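Local atomic coordinates of 432aa long hypothetical deoxyribodipyrimidine photolyase (Sulfolobus tokodaii, PDB entry 2E0I), a protein that probably repairs UV-induced cyclobutane pyrimidine dimers in DNA with light energy, carrying two bound FAD molecules, one of them a likely light-harvesting cofactor. Residues K369-F374 with S394-I399; T289-I294 with A316-K321. One frame throughout, in Å; residues are numbered along the deposited sequence.

How the contacts relate
Contacts 1 and 2 share one helical region of the FAD-binding part of the chain, their centres 13 Å apart, and follow one another in sequence, contact 2 closing before contact 1 opens. The segment 289-294 joins them: F318 packs on Y291 and I294, while P292 and I293 meet contact 1. There Q371 OE1 lies 2.9 Å from I293 N, a probable hydrogen bond, and I396 and I399 rest on P292. Contact 2 borders the cofactor pocket: A316 touches a bound FAD, and the F318 side chain is about 11 Å from one. Contact 1 is centred 29 Å from the chain's centre, contact 2 at 21 Å.

Contact 1: residues K369-F374 with S394-I399; sequences KQQEKF and SIIHSI
Q371 and H397 are brought together by two different first torsions. The glutamine places CG trans to its own N (chi1 173°) and runs on extended, carrying its carboxamide across to the end of helix 393-396, whereas H397 turns CG back beside its backbone N, anti to the carbonyl carbon, which sets the imidazole against helix 367-374. The example shows how one buried amide can engage two backbone groups and a side chain at once. NE2 of Q371 gives one N-H to H397 ND1, an almost straight bond of 3.3 Å (174°). Its other N-H turns to I396 O, also at 3.3 Å, in a bond that is more bent (138°) and arrives above the carbonyl plane. Both acceptors lie in the plane of the amide, so its rotation is well defined, all the more because OE1 accepts from I293 N in helix 292-304. The imidazole is held at both nitrogens, NE2 pairing with P376 O, consistent with a proton on NE2 and an acceptor at ND1. Over a face of this ring lies E372, whose CA makes a CH-pi contact 4.0 Å from the centroid. E372 CG sits over the ring centre, and the exposed carboxylate, steeply inclined to the imidazole, brings OE1 beside CB and CG of H397; E372 OE1 and H397 ND1, 4.2 Å apart, form no salt bridge. Over one face of the amide, I396 CG2 packs 3.8 Å from Q371 NE2, and P292 and I381 touch both residues. What results is a polar cross-link between two short helices in the FAD-binding domain of the photolyase family.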
# COMPACT_ATOMS: atom_id res chain seq x y z
N LYS A 369 -0.43 27.95 -2.60
CA LYS A 369 -1.82 28.00 -3.03
C LYS A 369 -2.54 26.76 -2.52
O LYS A 369 -3.62 26.84 -1.95
CB LYS A 369 -1.90 28.07 -4.56
CG LYS A 369 -2.04 29.48 -5.09
CD LYS A 369 -2.00 29.55 -6.60
CE LYS A 369 -2.55 30.89 -7.09
NZ LYS A 369 -2.00 32.07 -6.34
N GLN A 370 -1.90 25.62 -2.73
CA GLN A 370 -2.42 24.33 -2.32
C GLN A 370 -2.65 24.32 -0.81
O GLN A 370 -3.74 23.98 -0.33
CB GLN A 370 -1.42 23.24 -2.70
CG GLN A 370 -2.03 21.90 -3.02
CD GLN A 370 -2.74 21.90 -4.35
OE1 GLN A 370 -3.37 20.92 -4.74
NE2 GLN A 370 -2.63 23.01 -5.07
N GLN A 371 -1.62 24.70 -0.07
CA GLN A 371 -1.66 24.76 1.39
C GLN A 371 -2.85 25.57 1.88
O GLN A 371 -3.56 25.16 2.81
CB GLN A 371 -0.37 25.38 1.93
CG GLN A 371 -0.39 25.62 3.43
CD GLN A 371 0.90 26.22 3.95
OE1 GLN A 371 1.96 25.62 3.84
NE2 GLN A 371 0.81 27.42 4.51
N GLU A 372 -3.06 26.72 1.25
CA GLU A 372 -4.13 27.63 1.64
C GLU A 372 -5.53 27.17 1.26
O GLU A 372 -6.51 27.55 1.91
CB GLU A 372 -3.87 29.01 1.06
CG GLU A 372 -4.85 30.06 1.51
CD GLU A 372 -4.31 31.46 1.33
OE1 GLU A 372 -3.27 31.77 1.94
OE2 GLU A 372 -4.93 32.25 0.58
N LYS A 373 -5.64 26.35 0.23
CA LYS A 373 -6.95 25.87 -0.20
C LYS A 373 -7.45 24.69 0.62
O LYS A 373 -8.63 24.65 1.00
CB LYS A 373 -6.93 25.48 -1.67
CG LYS A 373 -8.26 24.92 -2.13
CD LYS A 373 -8.26 24.57 -3.60
CE LYS A 373 -9.65 24.12 -4.02
NZ LYS A 373 -9.70 23.83 -5.48
N PHE A 374 -6.56 23.73 0.88
CA PHE A 374 -6.94 22.52 1.61
C PHE A 374 -6.75 22.53 3.11
O PHE A 374 -7.06 21.54 3.77
CB PHE A 374 -6.25 21.32 0.99
CG PHE A 374 -6.65 21.08 -0.43
CD1 PHE A 374 -7.97 20.80 -0.75
CD2 PHE A 374 -5.72 21.19 -1.45
CE1 PHE A 374 -8.37 20.63 -2.07
CE2 PHE A 374 -6.10 21.02 -2.79
CZ PHE A 374 -7.43 20.75 -3.10
N SER A 394 -3.34 33.06 8.99
CA SER A 394 -2.98 34.10 8.04
C SER A 394 -1.47 34.17 7.79
O SER A 394 -1.01 34.20 6.65
CB SER A 394 -3.48 35.45 8.56
OG SER A 394 -3.10 36.51 7.70
N ILE A 395 -0.71 34.18 8.87
CA ILE A 395 0.74 34.24 8.79
C ILE A 395 1.32 32.94 8.23
O ILE A 395 2.14 32.97 7.32
CB ILE A 395 1.36 34.50 10.18
CG1 ILE A 395 0.87 35.87 10.69
CG2 ILE A 395 2.88 34.43 10.12
CD1 ILE A 395 1.36 36.23 12.08
N ILE A 396 0.88 31.81 8.78
CA ILE A 396 1.36 30.50 8.33
C ILE A 396 1.28 30.37 6.81
O ILE A 396 2.20 29.83 6.19
CB ILE A 396 0.56 29.36 8.99
CG1 ILE A 396 0.91 29.27 10.47
CG2 ILE A 396 0.87 28.03 8.31
CD1 ILE A 396 0.13 28.23 11.22
N HIS A 397 0.20 30.86 6.22
CA HIS A 397 0.01 30.80 4.77
C HIS A 397 0.93 31.76 4.02
O HIS A 397 0.91 31.81 2.78
CB HIS A 397 -1.43 31.10 4.40
CG HIS A 397 -2.41 30.07 4.87
ND1 HIS A 397 -2.20 28.72 4.69
CD2 HIS A 397 -3.59 30.19 5.51
CE1 HIS A 397 -3.22 28.05 5.20
NE2 HIS A 397 -4.07 28.92 5.71
N SER A 398 1.74 32.52 4.75
CA SER A 398 2.65 33.47 4.13
C SER A 398 3.95 33.45 4.89
O SER A 398 4.78 34.35 4.75
CB SER A 398 2.07 34.88 4.19
OG SER A 398 0.74 34.90 3.71
N ILE A 399 4.11 32.42 5.71
CA ILE A 399 5.29 32.28 6.56
C ILE A 399 6.62 32.43 5.82
O ILE A 399 7.69 32.44 6.44
CB ILE A 399 5.24 30.93 7.30
CG1 ILE A 399 6.08 31.01 8.57
CG2 ILE A 399 5.75 29.82 6.40
CD1 ILE A 399 5.88 29.85 9.47

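Contact 2: residues T289-I294 with A316-K321; sequences TGYPII and AFFLVK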
# COMPACT_ATOMS: atom_id res chain seq x y z
N THR A 289 11.34 21.20 5.93
CA THR A 289 11.40 21.93 4.69
C THR A 289 10.78 23.26 5.12
O THR A 289 10.23 23.34 6.21
CB THR A 289 10.53 21.27 3.61
OG1 THR A 289 10.91 21.77 2.33
CG2 THR A 289 9.06 21.59 3.82
N GLY A 290 10.84 24.30 4.30
CA GLY A 290 10.25 25.54 4.77
C GLY A 290 8.75 25.72 4.56
O GLY A 290 8.20 26.75 4.94
N TYR A 291 8.10 24.73 3.98
CA TYR A 291 6.68 24.78 3.66
C TYR A 291 5.79 24.02 4.65
O TYR A 291 5.83 22.79 4.71
CB TYR A 291 6.46 24.21 2.27
CG TYR A 291 7.29 24.87 1.21
CD1 TYR A 291 8.69 24.89 1.29
CD2 TYR A 291 6.69 25.51 0.13
CE1 TYR A 291 9.46 25.51 0.32
CE2 TYR A 291 7.46 26.14 -0.85
CZ TYR A 291 8.84 26.14 -0.74
OH TYR A 291 9.60 26.77 -1.70
N PRO A 292 4.96 24.75 5.41
CA PRO A 292 4.05 24.19 6.41
C PRO A 292 3.25 22.94 6.03
O PRO A 292 3.27 21.95 6.76
CB PRO A 292 3.15 25.39 6.73
CG PRO A 292 4.13 26.51 6.69
CD PRO A 292 4.89 26.22 5.40
N ILE A 293 2.56 22.97 4.89
CA ILE A 293 1.76 21.82 4.48
C ILE A 293 2.61 20.58 4.20
O ILE A 293 2.19 19.47 4.50
CB ILE A 293 0.93 22.13 3.22
CG1 ILE A 293 -0.11 21.03 3.02
CG2 ILE A 293 1.83 22.21 1.99
CD1 ILE A 293 -1.00 20.85 4.21
N ILE A 294 3.80 20.79 3.63
CA ILE A 294 4.71 19.68 3.34
C ILE A 294 5.26 19.12 4.65
O ILE A 294 5.29 17.91 4.85
CB ILE A 294 5.90 20.14 2.44
CG1 ILE A 294 5.37 20.76 1.14
CG2 ILE A 294 6.81 18.97 2.12
CD1 ILE A 294 4.56 19.81 0.27
N ALA A 316 5.03 14.18 -2.45
CA ALA A 316 5.77 13.49 -3.49
C ALA A 316 6.19 14.50 -4.57
O ALA A 316 7.30 14.43 -5.10
CB ALA A 316 4.92 12.38 -4.08
N PHE A 317 5.29 15.42 -4.90
CA PHE A 317 5.56 16.43 -5.90
C PHE A 317 6.79 17.24 -5.47
O PHE A 317 7.75 17.37 -6.22
CB PHE A 317 4.35 17.37 -6.04
CG PHE A 317 4.65 18.66 -6.77
CD1 PHE A 317 4.74 18.69 -8.16
CD2 PHE A 317 4.85 19.85 -6.06
CE1 PHE A 317 5.03 19.89 -8.84
CE2 PHE A 317 5.14 21.05 -6.72
CZ PHE A 317 5.23 21.07 -8.12
N PHE A 318 6.73 17.77 -4.26
CA PHE A 318 7.79 18.59 -3.70
C PHE A 318 9.17 17.94 -3.73
O PHE A 318 10.18 18.60 -4.02
CB PHE A 318 7.43 18.96 -2.26
CG PHE A 318 8.28 20.06 -1.70
CD1 PHE A 318 7.94 21.39 -1.93
CD2 PHE A 318 9.43 19.78 -0.96
CE1 PHE A 318 8.73 22.42 -1.44
CE2 PHE A 318 10.22 20.80 -0.46
CZ PHE A 318 9.87 22.11 -0.70
N LEU A 319 9.24 16.64 -3.44
CA LEU A 319 10.53 15.98 -3.44
C LEU A 319 11.09 15.81 -4.85
O LEU A 319 12.28 15.98 -5.08
CB LEU A 319 10.43 14.60 -2.78
CG LEU A 319 11.73 13.78 -2.84
CD1 LEU A 319 12.76 14.40 -1.92
CD2 LEU A 319 11.45 12.34 -2.43
N VAL A 320 10.22 15.50 -5.80
CA VAL A 320 10.70 15.27 -7.14
C VAL A 320 10.86 16.51 -8.01
O VAL A 320 11.93 16.75 -8.56
CB VAL A 320 9.79 14.26 -7.87
CG1 VAL A 320 10.34 13.98 -9.25
CG2 VAL A 320 9.68 12.98 -7.06
N LYS A 321 9.79 17.29 -8.12
CA LYS A 321 9.81 18.48 -8.97
C LYS A 321 10.25 19.78 -8.33
O LYS A 321 10.25 20.81 -9.00
CB LYS A 321 8.44 18.64 -9.63
CG LYS A 321 8.18 17.54 -10.64
CD LYS A 321 6.83 17.64 -11.30
CE LYS A 321 6.65 16.52 -12.32
NZ LYS A 321 5.28 16.52 -12.93
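F318 meets Y291 as an edge-to-face aromatic pair, the phenylalanine edge directed at the tyrosine face. The centroids are 4.8 Å apart and the planes 62° from one another, with F318 CE1 sitting over the centre of the Y291 ring. F318 gets there by turning CG trans to its backbone N (chi1 -166°), which swings the ring out from helix 309-322 toward the start of helix 292-304, where Y291 is the N-cap residue. Apolar packing adds to this. I294 lays CG1 over one face of the F318 ring, 4.1 Å from CG, while its CD1 approaches F318 CB at 3.9 Å. The polar element is slight: T289 OG1 lies obliquely beside F318 CE2 and CZ, and the tyrosine hydroxyl is satisfied outside the two segments, by hydrogen bonds with V412 O and W414 N. As a worked case of a helix side chain packing against the start of another helix and the loop before it, the joint depends on the fit of one phenylalanine among three side chains. The chemistry between the two segments is thus dispersive and weakly electrostatic, with the polar end of Y291 tied to the chain near W414 and its ring offering one face to F318.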